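Local structure of serine protease p27 (Human astrovirus 1, 2W5E) at residues 25-29 with 30-34; 120-123 with 124-128. The protein is a chymotrypsin-like serine protease, the protease part of the astrovirus non-structural polyprotein, thought to cut that polyprotein into its functional products. All coordinates share one frame; numbering follows the deposited sequence.

Contact 1 (25-29 with 30-34); sequences GFFSG and NDIVT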
loop_
_atom_site.group_PDB
_atom_site.type_symbol
_atom_site.label_atom_id
_atom_site.label_comp_id
_atom_site.label_asym_id
_atom_site.label_seq_id
_atom_site.Cartn_x
_atom_site.Cartn_y
_atom_site.Cartn_z
ATOM N N GLY A 25 20.796 -4.124 14.966
ATOM C CA GLY A 25 19.605 -4.004 15.791
ATOM C C GLY A 25 18.373 -4.023 14.900
ATOM O O GLY A 25 18.476 -3.863 13.686
ATOM N N PHE A 26 17.208 -4.222 15.498
ATOM C CA PHE A 26 15.966 -4.146 14.738
ATOM C C PHE A 26 14.817 -3.553 15.541
ATOM O O PHE A 26 14.720 -3.742 16.755
ATOM C CB PHE A 26 15.594 -5.513 14.133
ATOM C CG PHE A 26 15.297 -6.574 15.151
ATOM C CD1 PHE A 26 16.315 -7.382 15.655
ATOM C CD2 PHE A 26 13.993 -6.790 15.586
ATOM C CE1 PHE A 26 16.040 -8.381 16.580
ATOM C CE2 PHE A 26 13.708 -7.785 16.519
ATOM C CZ PHE A 26 14.730 -8.583 17.016
ATOM N N PHE A 27 13.941 -2.845 14.834
ATOM C CA PHE A 27 12.821 -2.156 15.444
ATOM C C PHE A 27 11.665 -3.123 15.656
ATOM O O PHE A 27 11.288 -3.878 14.746
ATOM C CB PHE A 27 12.389 -0.961 14.581
ATOM C CG PHE A 27 13.485 0.048 14.340
ATOM C CD1 PHE A 27 13.710 1.083 15.246
ATOM C CD2 PHE A 27 14.285 -0.031 13.205
ATOM C CE1 PHE A 27 14.726 2.023 15.028
ATOM C CE2 PHE A 27 15.299 0.900 12.978
ATOM C CZ PHE A 27 15.521 1.930 13.893
ATOM N N SER A 28 11.128 -3.103 16.871
ATOM C CA SER A 28 9.958 -3.892 17.237
ATOM C C SER A 28 9.214 -3.155 18.347
ATOM O O SER A 28 9.794 -2.828 19.393
ATOM C CB SER A 28 10.363 -5.290 17.699
ATOM O OG SER A 28 9.225 -6.099 17.937
ATOM N N GLY A 29 7.932 -2.886 18.109
ATOM C CA GLY A 29 7.156 -2.013 18.983
ATOM C C GLY A 29 7.836 -0.663 19.105
ATOM O O GLY A 29 8.183 -0.042 18.099
ATOM N N ASN A 30 8.046 -0.224 20.343
ATOM C CA ASN A 30 8.761 1.022 20.619
ATOM C C ASN A 30 10.238 0.780 20.958
ATOM O O ASN A 30 10.927 1.666 21.466
ATOM C CB ASN A 30 8.064 1.786 21.757
ATOM C CG ASN A 30 8.574 3.210 21.911
ATOM O OD1 ASN A 30 8.662 3.968 20.938
ATOM N ND2 ASN A 30 8.924 3.580 23.144
ATOM N N ASP A 31 10.725 -0.421 20.656
ATOM C CA ASP A 31 12.083 -0.810 21.015
ATOM C C ASP A 31 13.007 -0.995 19.820
ATOM O O ASP A 31 12.560 -1.111 18.676
ATOM C CB ASP A 31 12.063 -2.112 21.815
ATOM C CG ASP A 31 11.548 -1.928 23.226
ATOM O OD1 ASP A 31 11.883 -0.911 23.875
ATOM O OD2 ASP A 31 10.814 -2.825 23.692
ATOM N N ILE A 32 14.306 -1.004 20.117
ATOM C CA ILE A 32 15.317 -1.554 19.236
ATOM C C ILE A 32 15.850 -2.797 19.954
ATOM O O ILE A 32 16.304 -2.717 21.106
ATOM C CB ILE A 32 16.453 -0.546 18.952
ATOM C CG1 ILE A 32 15.898 0.711 18.271
ATOM C CG2 ILE A 32 17.558 -1.199 18.114
ATOM C CD1 ILE A 32 16.876 1.874 18.167
ATOM N N VAL A 33 15.767 -3.943 19.280
ATOM C CA VAL A 33 16.180 -5.225 19.851
ATOM C C VAL A 33 17.535 -5.635 19.270
ATOM O O VAL A 33 17.778 -5.464 18.073
ATOM C CB VAL A 33 15.120 -6.341 19.585
ATOM C CG1 VAL A 33 15.446 -7.614 20.367
ATOM C CG2 VAL A 33 13.711 -5.860 19.941
ATOM N N THR A 34 18.415 -6.153 20.125
ATOM C CA THR A 34 19.716 -6.681 19.682
ATOM C C THR A 34 20.197 -7.799 20.614
ATOM O O THR A 34 19.470 -8.202 21.526
ATOM C CB THR A 34 20.779 -5.552 19.516
ATOM O OG1 THR A 34 21.924 -6.051 18.810
ATOM C CG2 THR A 34 21.210 -4.972 20.875
HETATM O O HOH W 1 10.675 0.708 17.462
#
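The ring of F26 lies across V33, whose CB sits over one ring face, 3.7 Å from the centroid and 23° off the ring normal, a CH-pi contact. CB stands nearer the rim than the middle of the ring, and V33 CG1 follows at 3.6 Å from F26 CZ. What folds the ring back over its cross-strand neighbour is chi1 of 64°, which sets F26 CG between its own backbone N and carbonyl carbon. On the opposite sheet face, F27 and I32 run side by side in the same direction, and F27 CE1 meets I32 CG1 obliquely at 3.7 Å; Y49 adds an edge-to-face ring contact to F27.

Backbone bonds fix this register. F26 and V33 form a hydrogen-bonded antiparallel pair; the bond from V33 N to F26 O is 2.7 Å long and nearly straight (174° at the hydrogen). F27 and I32 are the non-hydrogen-bonded pair next to it. S28 and D31 close the end with two bonds, S28 N to D31 O at 3.0 Å and D31 N to S28 O at 2.9 Å. A water donates to G29 O at 2.7 Å and also to D31 O, tying the turn to the start of the returning strand. The polar ends of the last pair are held from outside: S28 OG bonds to L81 O, and D31 OD2 forms a salt bridge with R59.

With G29 at positive phi and the bond from D31 N to S28 O across it, residues 28-31 make a type II' turn, giving the tight two-residue beta hairpin that joins strands 21-28 and 31-35 in the N-terminal barrel of this chymotrypsin-like protease.

Contact 2 (120-123 with 124-128); sequences VRTQ and DGMSG
T122 CG2 presses on the methyl of M126, with T122 CG2 and M126 CE only 3.4 Å apart, tighter than usual for two carbons. The thioether reaches this point because M126 is extended beyond CG (chi2 177°), and its SD also lies 4.0 Å from V120 CG1, the V120 and M126 side chains sliding past each other in opposite directions. V98 and A96 of strand 91-98 touch M126 as well, which places the methionine against the C-terminal barrel.

The other branch of T122 is polar. Its OG1 accepts a hydrogen bond from D124 N (3.0 Å, 158° at the hydrogen), two residues on, and D124 OD2 approaches T122 OG1 to 2.8 Å while the two side chains cross at about a right angle. OG1 is directed there by lying anti to T122 N (chi1 -171°). D124 OD2 also has a long, weak ion pair with R121 of a neighbouring subunit.

Further out, Q123 O is bonded by N145 ND2, and R121 NH2 makes a salt bridge to D101 of a neighbouring subunit. These contacts lie in the loop that leads into S127, whose OG is hydrogen-bonded to H37 NE2; with H37 and D65 it forms the catalytic triad, and S127 sits in the G-x-S-G motif, G125-G128, of chymotrypsin-like proteases.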
loop_
_atom_site.group_PDB
_atom_site.type_symbol
_atom_site.label_atom_id
_atom_site.label_comp_id
_atom_site.label_asym_id
_atom_site.label_seq_id
_atom_site.Cartn_x
_atom_site.Cartn_y
_atom_site.Cartn_z
ATOM N N VAL A 120 24.519 -19.885 7.457
ATOM C CA VAL A 120 24.719 -18.449 7.227
ATOM C C VAL A 120 25.660 -18.219 6.047
ATOM O O VAL A 120 26.459 -19.088 5.704
ATOM C CB VAL A 120 25.216 -17.689 8.499
ATOM C CG1 VAL A 120 24.112 -17.600 9.541
ATOM C CG2 VAL A 120 26.478 -18.326 9.090
ATOM N N ARG A 121 25.553 -17.047 5.429
ATOM C CA ARG A 121 26.328 -16.734 4.232
ATOM C C ARG A 121 27.677 -16.074 4.530
ATOM O O ARG A 121 28.541 -15.992 3.650
ATOM C CB ARG A 121 25.502 -15.882 3.260
ATOM C CG ARG A 121 24.378 -16.653 2.557
ATOM C CD ARG A 121 24.925 -17.562 1.470
ATOM N NE ARG A 121 23.988 -18.614 1.087
ATOM C CZ ARG A 121 24.254 -19.572 0.202
ATOM N NH1 ARG A 121 25.440 -19.624 -0.398
ATOM N NH2 ARG A 121 23.331 -20.486 -0.084
ATOM N N THR A 122 27.853 -15.602 5.760
ATOM C CA THR A 122 29.144 -15.060 6.182
ATOM C C THR A 122 29.550 -15.557 7.566
ATOM O O THR A 122 28.701 -15.900 8.393
ATOM C CB THR A 122 29.191 -13.504 6.119
ATOM O OG1 THR A 122 30.536 -13.058 6.337
ATOM C CG2 THR A 122 28.286 -12.871 7.161
ATOM N N GLN A 123 30.858 -15.616 7.798
ATOM C CA GLN A 123 31.389 -15.925 9.120
ATOM C C GLN A 123 31.494 -14.631 9.923
ATOM O O GLN A 123 31.624 -14.661 11.147
ATOM C CB GLN A 123 32.757 -16.609 9.018
ATOM C CG GLN A 123 32.746 -17.954 8.294
ATOM C CD GLN A 123 34.085 -18.686 8.367
ATOM O OE1 GLN A 123 34.933 -18.390 9.217
ATOM N NE2 GLN A 123 34.275 -19.651 7.476
ATOM N N ASP A 124 31.410 -13.503 9.214
ATOM C CA ASP A 124 31.526 -12.158 9.793
ATOM C C ASP A 124 30.437 -11.801 10.811
ATOM O O ASP A 124 29.555 -12.606 11.111
ATOM C CB ASP A 124 31.553 -11.104 8.680
ATOM C CG ASP A 124 32.817 -11.163 7.841
ATOM O OD1 ASP A 124 33.923 -11.054 8.418
ATOM O OD2 ASP A 124 32.703 -11.297 6.599
ATOM N N GLY A 125 30.512 -10.573 11.322
ATOM C CA GLY A 125 29.642 -10.090 12.388
ATOM C C GLY A 125 28.168 -9.947 12.048
ATOM O O GLY A 125 27.754 -8.977 11.408
ATOM N N MET A 126 27.379 -10.914 12.506
ATOM C CA MET A 126 25.925 -10.870 12.359
ATOM C C MET A 126 25.203 -10.701 13.694
ATOM O O MET A 126 23.973 -10.789 13.744
ATOM C CB MET A 126 25.427 -12.137 11.668
ATOM C CG MET A 126 25.723 -12.205 10.193
ATOM S SD MET A 126 25.177 -13.780 9.518
ATOM C CE MET A 126 24.971 -13.306 7.805
ATOM N N SER A 127 25.958 -10.462 14.770
ATOM C CA SER A 127 25.384 -10.365 16.117
ATOM C C SER A 127 24.220 -9.377 16.172
ATOM O O SER A 127 24.329 -8.254 15.675
ATOM C CB SER A 127 26.449 -9.965 17.143
ATOM O OG SER A 127 27.544 -10.873 17.153
ATOM N N GLY A 128 23.112 -9.816 16.769
ATOM C CA GLY A 128 21.914 -8.990 16.929
ATOM C C GLY A 128 20.879 -9.128 15.817
ATOM O O GLY A 128 19.726 -8.730 15.990
#

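In the fold
Contact 1 precedes contact 2 along the chain, and their centres lie about 19 Å apart on opposite sides of the chain's centre. Contact 1 is the hairpin of strands 21-28 and 31-35 in the first six-stranded barrel; contact 2 belongs to the loop between strands 115-119 and 130-132 of the second. They nevertheless touch between the barrels, G128 against T34 and F26: T34 OG1 is 3.5 Å from G128 CA, and F26 CD1 is 3.7 Å from G128 O. A backbone bond between S127 and T24 adds to this junction. Contact 1 leads to H37 in helix 36-39 and contact 2 holds S127, so the catalytic residues come from both barrels and meet at the cleft between them, as in chymotrypsin-like proteases.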